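PDB 2QGY: enolase from the environmental genome shotgun sequencing of the Sargasso Sea, which is of unknown function but, as a magnesium-binding member of the enolase superfamily, probably abstracts a proton next to a carboxylate to form an enolate intermediate. Local coordinates for residues Ser180-Phe183 with Val184-Val187; Leu154-Ile157 with Glu158-Tyr161. All coordinates share one frame; numbering follows the deposited sequence.

In the fold
Each contact lies within a single helix and so closes one helical turn rather than a long loop. From the N terminus, interaction 2 comes first, on helix 150-162, between strands 135-141 and 168-170; interaction 1 follows on helix 177-191, between strands 168-170 and 197-200. They are in series, neither nested nor crossed, and belong to two successive beta-alpha-beta units of the C-terminal barrel that share strand 168-170. Their centres lie about 13 Å apart, and the helices meet side by side: Val187 CG2 lies 3.8 Å from Ile157 CD1, and Lys186 CB packs on Leu154 CD2, with the Phe183 ring reaching both Leu154 and Ile157.

Interaction 1 of 2, residues Ser180-Phe183 with Val184-Val187; sequences SIQF and VEKV
Phe183 and Val187, one turn apart on the same helix, show how an i to i+4 spacing brings an aromatic ring under a methyl group. The CB of Phe183 sits 3.2 Å from Val184 N, a consequence of chain continuity. With CG anti to the backbone N (chi1 -178°), CG sits beside the carbonyl carbon, and the ring is carried to the side where Val187 lies. CD1 then comes within 4.1 Å of Val187 CG2, CE1 closes to 3.7 Å from that same methyl, and CZ follows at 4.0 Å. This is a CH-pi contact: the methyl stands over one face, 26° off the ring normal, displaced toward CE1 rather than centred. Val187 CG2 also lies 3.2 Å from Phe183 O, the oxygen that accepts the helical bond from Val187 N.

The helix, 177-191, is an outer helix of the beta/alpha barrel, in the unit that runs from strand 168-170 to strand 197-200. Phe183 and Val187 both reach Ile170 on the first of these strands, while Val184 lies against Val217 of helix 207-217.

On another side of the helix, Gln182 bends at chi2 and runs alongside the extended chain of Glu185, pointing the same way. Its NE2 gives a hydrogen bond to Glu185 OE1 (3.0 Å), reaching that oxygen nearly along its C-O axis, while OE1 itself stands well out of the plane of the Gln182 amide; the hydrogen bond is far from straight (N-H...O 132°). Beside this pair, Lys186 folds its aliphatic part over the backbone, with CD 3.2 Å from Gln182 O.

Interaction 2 of 2, residues Leu154-Ile157 with Glu158-Tyr161; sequences LRQI and EKFY
Gln156 touches two side chains of the following turn at once, offering its oxygen to Lys159 and its CG to the face of the Phe160 ring. OE1 accepts a hydrogen bond from Lys159 NZ at 3.0 Å, the donor lying 16° out of the carbonyl plane at a C=O...N angle of 133°. Gln156 CG lies over one face of the ring, 4.0 Å from Phe160 CE1. NE2 packs beside that same carbon, 3.5 Å from Phe160 CE1, in a van der Waals contact; with the two planes 48° apart, the amide is neither stacked on the ring nor perpendicular to it.

CG of the glutamine leaves anti to the backbone N, which sets it over the ring, and the bend at chi2 swings the amide across toward Lys159. Lys159 meets it by a bend of its own at chi3, which also sets CE 3.4 Å from Gln156 OE1. The Phe160 ring also lies near the backbone, its CD1 3.4 Å from Gln156 O, the oxygen that accepts the helical bond from Phe160 N.

These turns belong to helix 150-162, which packs outside the barrel between strands 135-141 and 168-170 in a beta-alpha-beta unit. Farther out, a salt bridge from Lys159 NZ to Asp28 gives the ammonium a second, charged partner and may help fix its position. Trp30 touches Gln156, and Cys142 lies against both Gln156 and Phe160. On the strand side, Phe160 rests on Ile168 and Ile157 on Ile170. Arg155 turns to Asp152, with which its NH2 forms a salt bridge along the same helix.

Interaction 1 of 2, residues Ser180-Phe183 with Val184-Val187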
ATOM      1  N   SER A 180     -21.080  24.547   6.542  1.00 28.17           N
ATOM      2  CA  SER A 180     -20.443  23.516   7.392  1.00 28.05           C
ATOM      3  C   SER A 180     -20.722  23.747   8.874  1.00 28.45           C
ATOM      4  O   SER A 180     -21.110  22.831   9.603  1.00 28.39           O
ATOM      5  CB  SER A 180     -18.931  23.502   7.146  1.00 26.89           C
ATOM      6  OG  SER A 180     -18.631  23.229   5.783  1.00 28.13           O
ATOM      7  N   ILE A 181     -20.552  24.993   9.318  1.00 28.71           N
ATOM      8  CA  ILE A 181     -20.787  25.363  10.717  1.00 29.54           C
ATOM      9  C   ILE A 181     -22.269  25.261  11.114  1.00 30.12           C
ATOM     10  O   ILE A 181     -22.589  24.721  12.183  1.00 30.13           O
ATOM     11  CB  ILE A 181     -20.175  26.773  11.042  1.00 29.45           C
ATOM     12  CG1 ILE A 181     -18.652  26.745  10.906  1.00 30.17           C
ATOM     13  CG2 ILE A 181     -20.583  27.252  12.432  1.00 29.59           C
ATOM     14  CD1 ILE A 181     -17.914  25.877  11.975  1.00 31.60           C
ATOM     15  N   GLN A 182     -23.159  25.771  10.252  1.00 30.93           N
ATOM     16  CA  GLN A 182     -24.610  25.629  10.423  1.00 32.00           C
ATOM     17  C   GLN A 182     -25.005  24.189  10.659  1.00 31.47           C
ATOM     18  O   GLN A 182     -25.816  23.883  11.541  1.00 31.70           O
ATOM     19  CB  GLN A 182     -25.375  26.156   9.200  1.00 32.34           C
ATOM     20  CG  GLN A 182     -25.923  27.555   9.386  1.00 37.14           C
ATOM     21  CD  GLN A 182     -26.438  27.798  10.800  1.00 41.19           C
ATOM     22  OE1 GLN A 182     -27.433  27.197  11.228  1.00 43.60           O
ATOM     23  NE2 GLN A 182     -25.744  28.668  11.542  1.00 41.05           N
ATOM     24  N   PHE A 183     -24.414  23.308   9.862  1.00 30.94           N
ATOM     25  CA  PHE A 183     -24.620  21.885  10.013  1.00 30.15           C
ATOM     26  C   PHE A 183     -24.198  21.388  11.397  1.00 30.09           C
ATOM     27  O   PHE A 183     -24.966  20.682  12.045  1.00 29.19           O
ATOM     28  CB  PHE A 183     -23.905  21.124   8.896  1.00 30.51           C
ATOM     29  CG  PHE A 183     -24.105  19.643   8.958  1.00 30.81           C
ATOM     30  CD1 PHE A 183     -25.377  19.102   9.162  1.00 31.51           C
ATOM     31  CD2 PHE A 183     -23.021  18.779   8.840  1.00 30.25           C
ATOM     32  CE1 PHE A 183     -25.571  17.724   9.234  1.00 30.54           C
ATOM     33  CE2 PHE A 183     -23.201  17.403   8.906  1.00 30.07           C
ATOM     34  CZ  PHE A 183     -24.472  16.865   9.112  1.00 31.03           C
ATOM     35  N   VAL A 184     -23.008  21.772  11.863  1.00 29.93           N
ATOM     36  CA  VAL A 184     -22.551  21.340  13.195  1.00 30.10           C
ATOM     37  C   VAL A 184     -23.481  21.894  14.279  1.00 30.33           C
ATOM     38  O   VAL A 184     -23.828  21.191  15.232  1.00 30.34           O
ATOM     39  CB  VAL A 184     -21.060  21.713  13.484  1.00 29.95           C
ATOM     40  CG1 VAL A 184     -20.643  21.218  14.839  1.00 30.15           C
ATOM     41  CG2 VAL A 184     -20.120  21.126  12.423  1.00 30.36           C
ATOM     42  N   GLU A 185     -23.897  23.147  14.118  1.00 31.16           N
ATOM     43  CA  GLU A 185     -24.771  23.801  15.095  1.00 32.43           C
ATOM     44  C   GLU A 185     -26.106  23.084  15.251  1.00 31.84           C
ATOM     45  O   GLU A 185     -26.511  22.751  16.374  1.00 31.99           O
ATOM     46  CB  GLU A 185     -24.992  25.267  14.733  1.00 32.70           C
ATOM     47  CG  GLU A 185     -25.685  26.056  15.846  1.00 37.56           C
ATOM     48  CD  GLU A 185     -25.898  27.508  15.494  1.00 42.78           C
ATOM     49  OE1 GLU A 185     -25.432  27.950  14.420  1.00 45.01           O
ATOM     50  OE2 GLU A 185     -26.539  28.220  16.302  1.00 46.35           O
ATOM     51  N   LYS A 186     -26.775  22.837  14.124  1.00 32.14           N
ATOM     52  CA  LYS A 186     -28.030  22.076  14.097  1.00 32.02           C
ATOM     53  C   LYS A 186     -27.881  20.679  14.697  1.00 31.64           C
ATOM     54  O   LYS A 186     -28.754  20.215  15.433  1.00 31.28           O
ATOM     55  CB  LYS A 186     -28.575  22.015  12.667  1.00 32.39           C
ATOM     56  CG  LYS A 186     -28.993  23.397  12.152  1.00 34.88           C
ATOM     57  CD  LYS A 186     -28.866  23.547  10.630  1.00 38.03           C
ATOM     58  CE  LYS A 186     -30.210  23.514   9.912  1.00 39.72           C
ATOM     59  NZ  LYS A 186     -30.086  24.182   8.592  1.00 43.32           N
ATOM     60  N   VAL A 187     -26.760  20.009  14.416  1.00 30.99           N
ATOM     61  CA  VAL A 187     -26.535  18.692  14.998  1.00 30.81           C
ATOM     62  C   VAL A 187     -26.458  18.764  16.526  1.00 31.28           C
ATOM     63  O   VAL A 187     -27.090  17.979  17.230  1.00 31.49           O
ATOM     64  CB  VAL A 187     -25.246  18.007  14.437  1.00 30.43           C
ATOM     65  CG1 VAL A 187     -24.926  16.774  15.240  1.00 29.75           C
ATOM     66  CG2 VAL A 187     -25.418  17.667  12.960  1.00 29.61           C
TER

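Interaction 2 of 2, residues Leu154-Ile157 with Glu158-Tyr161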
ATOM      1  N   LEU A 154     -29.879  15.422   9.023  1.00 35.14           N
ATOM      2  CA  LEU A 154     -30.474  15.798  10.316  1.00 34.47           C
ATOM      3  C   LEU A 154     -31.511  14.816  10.849  1.00 34.00           C
ATOM      4  O   LEU A 154     -31.481  14.481  12.031  1.00 33.87           O
ATOM      5  CB  LEU A 154     -31.032  17.230  10.278  1.00 34.75           C
ATOM      6  CG  LEU A 154     -30.009  18.332  10.000  1.00 33.59           C
ATOM      7  CD1 LEU A 154     -30.732  19.638   9.737  1.00 34.21           C
ATOM      8  CD2 LEU A 154     -28.994  18.492  11.128  1.00 32.99           C
ATOM      9  N   ARG A 155     -32.407  14.340   9.985  1.00 34.05           N
ATOM     10  CA  ARG A 155     -33.424  13.366  10.386  1.00 34.08           C
ATOM     11  C   ARG A 155     -32.772  12.020  10.723  1.00 32.49           C
ATOM     12  O   ARG A 155     -33.203  11.321  11.641  1.00 31.57           O
ATOM     13  CB  ARG A 155     -34.498  13.186   9.300  1.00 34.29           C
ATOM     14  CG  ARG A 155     -35.339  14.450   8.999  1.00 36.90           C
ATOM     15  CD  ARG A 155     -36.256  14.287   7.763  1.00 37.27           C
ATOM     16  NE  ARG A 155     -35.514  13.944   6.541  1.00 44.79           N
ATOM     17  CZ  ARG A 155     -35.502  12.733   5.977  1.00 46.85           C
ATOM     18  NH1 ARG A 155     -36.206  11.732   6.512  1.00 49.11           N
ATOM     19  NH2 ARG A 155     -34.785  12.517   4.877  1.00 45.91           N
ATOM     20  N   GLN A 156     -31.704  11.681   9.999  1.00 31.59           N
ATOM     21  CA  GLN A 156     -30.928  10.478  10.325  1.00 30.22           C
ATOM     22  C   GLN A 156     -30.197  10.654  11.647  1.00 29.32           C
ATOM     23  O   GLN A 156     -30.052   9.704  12.410  1.00 29.33           O
ATOM     24  CB  GLN A 156     -29.928  10.150   9.215  1.00 30.30           C
ATOM     25  CG  GLN A 156     -29.212   8.777   9.360  1.00 30.21           C
ATOM     26  CD  GLN A 156     -30.096   7.571   9.078  1.00 33.11           C
ATOM     27  OE1 GLN A 156     -31.321   7.669   9.046  1.00 35.41           O
ATOM     28  NE2 GLN A 156     -29.467   6.417   8.867  1.00 31.20           N
ATOM     29  N   ILE A 157     -29.720  11.867  11.908  1.00 29.05           N
ATOM     30  CA  ILE A 157     -29.039  12.154  13.178  1.00 28.82           C
ATOM     31  C   ILE A 157     -30.033  12.125  14.359  1.00 28.91           C
ATOM     32  O   ILE A 157     -29.678  11.681  15.432  1.00 28.09           O
ATOM     33  CB  ILE A 157     -28.169  13.458  13.085  1.00 29.39           C
ATOM     34  CG1 ILE A 157     -26.930  13.188  12.220  1.00 29.55           C
ATOM     35  CG2 ILE A 157     -27.708  13.933  14.465  1.00 28.70           C
ATOM     36  CD1 ILE A 157     -26.520  14.343  11.372  1.00 29.88           C
ATOM     37  N   GLU A 158     -31.278  12.566  14.153  1.00 29.58           N
ATOM     38  CA  GLU A 158     -32.342  12.375  15.162  1.00 30.42           C
ATOM     39  C   GLU A 158     -32.573  10.900  15.510  1.00 29.68           C
ATOM     40  O   GLU A 158     -32.781  10.549  16.679  1.00 29.14           O
ATOM     41  CB  GLU A 158     -33.665  12.940  14.669  1.00 31.68           C
ATOM     42  CG  GLU A 158     -33.882  14.405  14.890  1.00 36.22           C
ATOM     43  CD  GLU A 158     -35.121  14.876  14.171  1.00 42.70           C
ATOM     44  OE1 GLU A 158     -36.113  14.092  14.145  1.00 43.03           O
ATOM     45  OE2 GLU A 158     -35.089  16.009  13.620  1.00 45.82           O
ATOM     46  N   LYS A 159     -32.568  10.060  14.477  1.00 29.19           N
ATOM     47  CA  LYS A 159     -32.771   8.624  14.614  1.00 29.47           C
ATOM     48  C   LYS A 159     -31.666   8.040  15.491  1.00 28.30           C
ATOM     49  O   LYS A 159     -31.941   7.398  16.489  1.00 27.46           O
ATOM     50  CB  LYS A 159     -32.795   7.975  13.227  1.00 28.96           C
ATOM     51  CG  LYS A 159     -33.085   6.481  13.214  1.00 32.05           C
ATOM     52  CD  LYS A 159     -32.800   5.848  11.834  1.00 32.43           C
ATOM     53  CE  LYS A 159     -33.881   6.176  10.791  1.00 37.34           C
ATOM     54  NZ  LYS A 159     -33.546   5.700   9.391  1.00 36.81           N
ATOM     55  N   PHE A 160     -30.412   8.268  15.102  1.00 27.45           N
ATOM     56  CA  PHE A 160     -29.257   7.866  15.902  1.00 26.92           C
ATOM     57  C   PHE A 160     -29.329   8.383  17.362  1.00 26.77           C
ATOM     58  O   PHE A 160     -29.051   7.655  18.309  1.00 26.22           O
ATOM     59  CB  PHE A 160     -27.962   8.375  15.233  1.00 26.77           C
ATOM     60  CG  PHE A 160     -27.577   7.641  13.938  1.00 27.11           C
ATOM     61  CD1 PHE A 160     -28.461   6.778  13.286  1.00 26.64           C
ATOM     62  CD2 PHE A 160     -26.305   7.813  13.391  1.00 27.23           C
ATOM     63  CE1 PHE A 160     -28.112   6.128  12.107  1.00 26.56           C
ATOM     64  CE2 PHE A 160     -25.936   7.161  12.204  1.00 26.62           C
ATOM     65  CZ  PHE A 160     -26.837   6.303  11.565  1.00 27.20           C
ATOM     66  N   TYR A 161     -29.666   9.652  17.533  1.00 27.42           N
ATOM     67  CA  TYR A 161     -29.817  10.236  18.879  1.00 28.87           C
ATOM     68  C   TYR A 161     -30.763   9.365  19.721  1.00 28.11           C
ATOM     69  O   TYR A 161     -30.404   8.914  20.813  1.00 28.12           O
ATOM     70  CB  TYR A 161     -30.294  11.700  18.778  1.00 29.87           C
ATOM     71  CG  TYR A 161     -30.779  12.301  20.082  1.00 31.92           C
ATOM     72  CD1 TYR A 161     -29.876  12.702  21.063  1.00 32.81           C
ATOM     73  CD2 TYR A 161     -32.149  12.483  20.328  1.00 33.62           C
ATOM     74  CE1 TYR A 161     -30.307  13.251  22.265  1.00 34.61           C
ATOM     75  CE2 TYR A 161     -32.598  13.034  21.537  1.00 35.08           C
ATOM     76  CZ  TYR A 161     -31.667  13.425  22.495  1.00 35.04           C
ATOM     77  OH  TYR A 161     -32.088  13.974  23.695  1.00 36.13           O
TER